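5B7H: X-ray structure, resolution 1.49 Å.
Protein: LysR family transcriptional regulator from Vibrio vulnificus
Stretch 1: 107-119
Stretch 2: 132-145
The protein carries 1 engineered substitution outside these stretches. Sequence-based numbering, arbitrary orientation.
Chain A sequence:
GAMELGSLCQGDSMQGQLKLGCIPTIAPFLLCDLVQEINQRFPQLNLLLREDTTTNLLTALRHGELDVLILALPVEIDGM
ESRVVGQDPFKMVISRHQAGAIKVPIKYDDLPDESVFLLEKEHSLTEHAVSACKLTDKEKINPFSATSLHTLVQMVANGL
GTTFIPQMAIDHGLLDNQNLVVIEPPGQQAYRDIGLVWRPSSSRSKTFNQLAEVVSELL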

# COMPACT_ATOMS: atom_id res chain seq x y z
N LYS A 107 -16.51 -5.95 23.43
CA LYS A 107 -17.69 -5.12 23.62
C LYS A 107 -17.19 -3.69 23.58
O LYS A 107 -16.29 -3.33 24.36
CB LYS A 107 -18.33 -5.43 24.98
CG LYS A 107 -19.58 -4.66 25.28
CD LYS A 107 -20.03 -4.97 26.72
CE LYS A 107 -21.47 -4.55 26.97
NZ LYS A 107 -21.65 -3.08 26.87
N TYR A 108 -17.73 -2.87 22.67
CA TYR A 108 -17.16 -1.54 22.47
C TYR A 108 -17.20 -0.72 23.76
O TYR A 108 -16.27 0.04 24.03
CB TYR A 108 -17.90 -0.79 21.39
CG TYR A 108 -17.82 -1.40 20.02
CD1 TYR A 108 -16.61 -1.86 19.51
CD2 TYR A 108 -18.95 -1.50 19.24
CE1 TYR A 108 -16.55 -2.40 18.23
CE2 TYR A 108 -18.90 -2.03 17.95
CZ TYR A 108 -17.70 -2.48 17.46
OH TYR A 108 -17.64 -3.05 16.19
N ASP A 109 -18.28 -0.84 24.54
CA ASP A 109 -18.42 -0.04 25.76
C ASP A 109 -17.33 -0.32 26.78
O ASP A 109 -17.07 0.52 27.65
CB ASP A 109 -19.79 -0.29 26.42
CG ASP A 109 -20.12 0.77 27.46
OD1 ASP A 109 -20.44 0.40 28.61
OD2 ASP A 109 -20.00 1.98 27.13
N ASP A 110 -16.70 -1.49 26.71
CA ASP A 110 -15.64 -1.84 27.66
C ASP A 110 -14.25 -1.44 27.19
O ASP A 110 -13.30 -1.54 27.98
CB ASP A 110 -15.66 -3.34 27.94
CG ASP A 110 -16.91 -3.79 28.69
OD1 ASP A 110 -17.25 -4.99 28.57
OD2 ASP A 110 -17.53 -2.96 29.41
N LEU A 111 -14.11 -0.98 25.94
CA LEU A 111 -12.82 -0.54 25.44
C LEU A 111 -12.52 0.83 26.05
O LEU A 111 -13.43 1.56 26.42
CB LEU A 111 -12.88 -0.35 23.93
CG LEU A 111 -13.11 -1.60 23.10
CD1 LEU A 111 -13.15 -1.18 21.62
CD2 LEU A 111 -11.99 -2.62 23.34
N PRO A 112 -11.25 1.21 26.13
CA PRO A 112 -10.94 2.57 26.57
C PRO A 112 -11.41 3.57 25.51
O PRO A 112 -11.46 3.26 24.32
CB PRO A 112 -9.41 2.58 26.66
CG PRO A 112 -9.00 1.15 26.71
CD PRO A 112 -10.03 0.41 25.90
N ASP A 113 -11.74 4.78 25.97
CA ASP A 113 -11.97 5.87 25.02
C ASP A 113 -10.76 6.04 24.11
O ASP A 113 -9.62 5.81 24.54
CB ASP A 113 -12.18 7.17 25.80
CG ASP A 113 -13.55 7.22 26.48
OD1 ASP A 113 -13.79 8.20 27.23
OD2 ASP A 113 -14.38 6.31 26.26
N GLU A 114 -11.01 6.40 22.84
CA GLU A 114 -9.95 6.69 21.86
C GLU A 114 -9.07 5.49 21.58
O GLU A 114 -7.91 5.64 21.19
CB GLU A 114 -9.05 7.87 22.27
CG GLU A 114 -9.79 9.10 22.72
CD GLU A 114 -8.93 10.36 22.78
OE1 GLU A 114 -9.52 11.46 22.81
OE2 GLU A 114 -7.68 10.27 22.78
N SER A 115 -9.57 4.27 21.74
CA SER A 115 -8.74 3.10 21.45
C SER A 115 -8.93 2.53 20.06
O SER A 115 -8.17 1.64 19.67
CB SER A 115 -8.98 2.00 22.49
OG SER A 115 -10.36 1.58 22.46
N VAL A 116 -9.93 2.98 19.31
CA VAL A 116 -10.21 2.44 17.98
C VAL A 116 -9.62 3.40 16.95
O VAL A 116 -10.05 4.55 16.86
CB VAL A 116 -11.72 2.28 17.76
CG1 VAL A 116 -11.96 1.79 16.32
CG2 VAL A 116 -12.25 1.33 18.76
N PHE A 117 -8.65 2.94 16.17
CA PHE A 117 -8.03 3.77 15.14
C PHE A 117 -8.70 3.47 13.80
O PHE A 117 -9.05 2.31 13.52
CB PHE A 117 -6.51 3.48 15.05
CG PHE A 117 -5.71 4.07 16.17
CD1 PHE A 117 -5.00 5.27 15.96
CD2 PHE A 117 -5.73 3.51 17.47
CE1 PHE A 117 -4.23 5.85 17.00
CE2 PHE A 117 -4.98 4.07 18.52
CZ PHE A 117 -4.24 5.25 18.28
N LEU A 118 -8.94 4.52 13.02
CA LEU A 118 -9.62 4.37 11.73
C LEU A 118 -8.90 5.20 10.68
O LEU A 118 -8.28 6.22 11.00
CB LEU A 118 -11.05 4.93 11.77
CG LEU A 118 -11.93 4.16 12.78
CD1 LEU A 118 -13.24 4.91 12.99
CD2 LEU A 118 -12.20 2.72 12.33
N LEU A 119 -9.00 4.75 9.42
CA LEU A 119 -8.57 5.60 8.32
C LEU A 119 -9.42 6.86 8.22
O LEU A 119 -10.61 6.89 8.61
CB LEU A 119 -8.70 4.86 6.98
CG LEU A 119 -7.81 3.63 6.87
CD1 LEU A 119 -8.24 2.77 5.66
CD2 LEU A 119 -6.29 4.01 6.71
N ALA A 132 -21.04 -1.65 9.38
CA ALA A 132 -21.28 -3.09 9.39
C ALA A 132 -21.02 -3.68 10.77
O ALA A 132 -21.70 -4.63 11.18
CB ALA A 132 -20.33 -3.74 8.38
N CYS A 133 -20.01 -3.15 11.47
CA CYS A 133 -19.65 -3.65 12.79
C CYS A 133 -20.31 -2.88 13.92
O CYS A 133 -20.04 -3.16 15.09
CB CYS A 133 -18.12 -3.67 12.98
SG CYS A 133 -17.29 -4.61 11.71
N LYS A 134 -21.18 -1.93 13.59
CA LYS A 134 -22.09 -1.34 14.56
C LYS A 134 -21.37 -0.53 15.64
O LYS A 134 -21.76 -0.56 16.82
CB LYS A 134 -22.99 -2.41 15.21
CG LYS A 134 -23.86 -3.19 14.22
CD LYS A 134 -24.66 -2.21 13.41
CE LYS A 134 -26.17 -2.47 13.48
NZ LYS A 134 -26.95 -1.17 13.36
N LEU A 135 -20.32 0.19 15.26
CA LEU A 135 -19.63 1.07 16.21
C LEU A 135 -20.39 2.39 16.22
O LEU A 135 -20.25 3.21 15.31
CB LEU A 135 -18.16 1.25 15.80
CG LEU A 135 -17.34 2.26 16.64
CD1 LEU A 135 -17.49 1.87 18.12
CD2 LEU A 135 -15.91 2.28 16.18
N THR A 136 -21.18 2.62 17.28
CA THR A 136 -21.92 3.86 17.37
C THR A 136 -21.36 4.82 18.41
O THR A 136 -21.73 6.00 18.39
CB THR A 136 -23.39 3.57 17.66
OG1 THR A 136 -23.49 2.90 18.92
CG2 THR A 136 -23.96 2.65 16.58
N ASP A 137 -20.46 4.38 19.28
CA ASP A 137 -19.92 5.26 20.33
C ASP A 137 -18.67 5.97 19.82
O ASP A 137 -17.58 5.39 19.83
CB ASP A 137 -19.61 4.48 21.59
CG ASP A 137 -19.22 5.39 22.76
OD1 ASP A 137 -19.13 4.86 23.89
OD2 ASP A 137 -19.03 6.62 22.56
N LYS A 138 -18.84 7.23 19.39
CA LYS A 138 -17.75 7.99 18.80
C LYS A 138 -16.61 8.24 19.78
O LYS A 138 -15.48 8.47 19.34
CB LYS A 138 -18.26 9.35 18.30
CG LYS A 138 -19.03 9.29 16.98
CD LYS A 138 -19.71 10.64 16.66
CE LYS A 138 -19.24 11.77 17.58
NZ LYS A 138 -19.89 13.10 17.31
N GLU A 139 -16.88 8.20 21.09
CA GLU A 139 -15.82 8.41 22.06
C GLU A 139 -14.75 7.33 22.02
O GLU A 139 -13.64 7.56 22.52
CB GLU A 139 -16.38 8.53 23.48
CG GLU A 139 -16.93 9.90 23.78
CD GLU A 139 -17.33 10.06 25.24
OE1 GLU A 139 -18.21 9.30 25.71
OE2 GLU A 139 -16.77 10.95 25.92
N LYS A 140 -15.07 6.17 21.46
CA LYS A 140 -14.06 5.12 21.39
C LYS A 140 -13.08 5.36 20.27
O LYS A 140 -12.08 4.62 20.17
CB LYS A 140 -14.69 3.73 21.25
CG LYS A 140 -15.67 3.39 22.38
CD LYS A 140 -15.03 3.61 23.73
CE LYS A 140 -15.97 3.26 24.89
NZ LYS A 140 -15.31 3.55 26.20
N ILE A 141 -13.33 6.31 19.38
CA ILE A 141 -12.49 6.46 18.20
C ILE A 141 -11.34 7.42 18.51
O ILE A 141 -11.56 8.53 19.02
CB ILE A 141 -13.31 6.96 17.00
CG1 ILE A 141 -14.43 5.99 16.63
CG2 ILE A 141 -12.39 7.36 15.80
CD1 ILE A 141 -15.43 6.63 15.65
N ASN A 142 -10.12 6.99 18.21
CA ASN A 142 -8.98 7.85 18.45
C ASN A 142 -8.99 9.03 17.47
O ASN A 142 -9.27 8.86 16.28
CB ASN A 142 -7.67 7.06 18.24
CG ASN A 142 -6.46 7.84 18.78
OD1 ASN A 142 -5.99 8.78 18.14
ND2 ASN A 142 -6.00 7.48 19.99
N PRO A 143 -8.71 10.25 17.94
CA PRO A 143 -8.75 11.40 17.03
C PRO A 143 -7.64 11.46 16.00
O PRO A 143 -7.77 12.23 15.04
CB PRO A 143 -8.65 12.60 17.98
CG PRO A 143 -8.03 12.04 19.25
CD PRO A 143 -8.57 10.65 19.36
N PHE A 144 -6.58 10.66 16.12
CA PHE A 144 -5.54 10.65 15.10
C PHE A 144 -5.95 9.65 14.02
O PHE A 144 -6.00 8.43 14.27
CB PHE A 144 -4.20 10.28 15.72
CG PHE A 144 -3.07 10.28 14.72
CD1 PHE A 144 -2.70 9.10 14.05
CD2 PHE A 144 -2.43 11.47 14.43
CE1 PHE A 144 -1.65 9.14 13.15
CE2 PHE A 144 -1.40 11.50 13.52
CZ PHE A 144 -1.03 10.36 12.88
N SER A 145 -6.25 10.16 12.83
CA SER A 145 -6.68 9.30 11.74
C SER A 145 -5.50 8.74 10.98
O SER A 145 -4.53 9.44 10.70
CB SER A 145 -7.55 10.09 10.77
OG SER A 145 -8.69 10.59 11.45
O HOH W 1 -17.49 3.32 28.00
O HOH W 2 -20.15 2.52 24.61
O HOH W 3 -8.46 7.08 14.30

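What fills the space between the two stretches where they begin? The ring of Y108 does. With chi1 in m, it lies flat against L135, whose CD1 sits over one ring face, 3.9 Å from the centroid of the Y108 ring. K134 O lies at the ring edge, 3.4 Å from Y108 CE2, and C133 O near the ring plane beyond the hydroxyl. At the far end of the ring, Y108 OH donates a hydrogen bond to C133 O at 2.6 Å. Tyrosine suits this place because its ring packs against leucine while its hydroxyl reaches the backbone carbonyl of C133. L135 also touches V116, CD2 to CG1 at 4.0 Å, so its two methyls meet different neighbours.

How does a lysine come to be buried? K140 loses more surface to the other stretch than any other residue here, and its side chain bends early, with chi1 and chi2 both in m, then runs out extended. The chain passes close to the backbone of stretch 1: CE lies 3.3 Å from Y108 O, and CD 3.6 Å from P112 O. The ammonium fills a polar hollow, donating to L111 O at 2.7 Å from K140 NZ and forming a salt bridge with D113, NZ to OD2 at 2.9 Å. Water 1 accepts from K140 NZ at 2.8 Å and lies within hydrogen-bonding reach of D109 O at 2.9 Å. One carbonyl, one carboxylate and one water thus give the buried charge the polar partners it needs.

What joins the backbones? V116 and I141 form a single beta bridge: V116 N donates to K140 O and N142 N donates to V116 O, each at 2.8 Å. Just before it, the type II turn from P112 to S115 presents E114 N to E139 O, at 2.9 Å. Beyond it, L118 CD1 meets I141 CG2 at 3.8 Å; both side chains are branched and apolar, so methyl fits against methyl beside the bridge. Water 3 links the backbones by accepting from L118 N and lying within hydrogen-bonding reach of N142 O.

Why does N142 fit beside F117? Its short side chain can pack and bond at once. N142 CB stands over one face of the F117 ring, 3.7 Å from the ring centroid, while its ND2 donates to E114 O at 2.9 Å. Its OD1 turns instead to its own stretch, accepting from F144 N at 2.8 Å. Both ends of the amide are therefore engaged, and the aromatic ring provides a flat, apolar surface against which the asparagine rests.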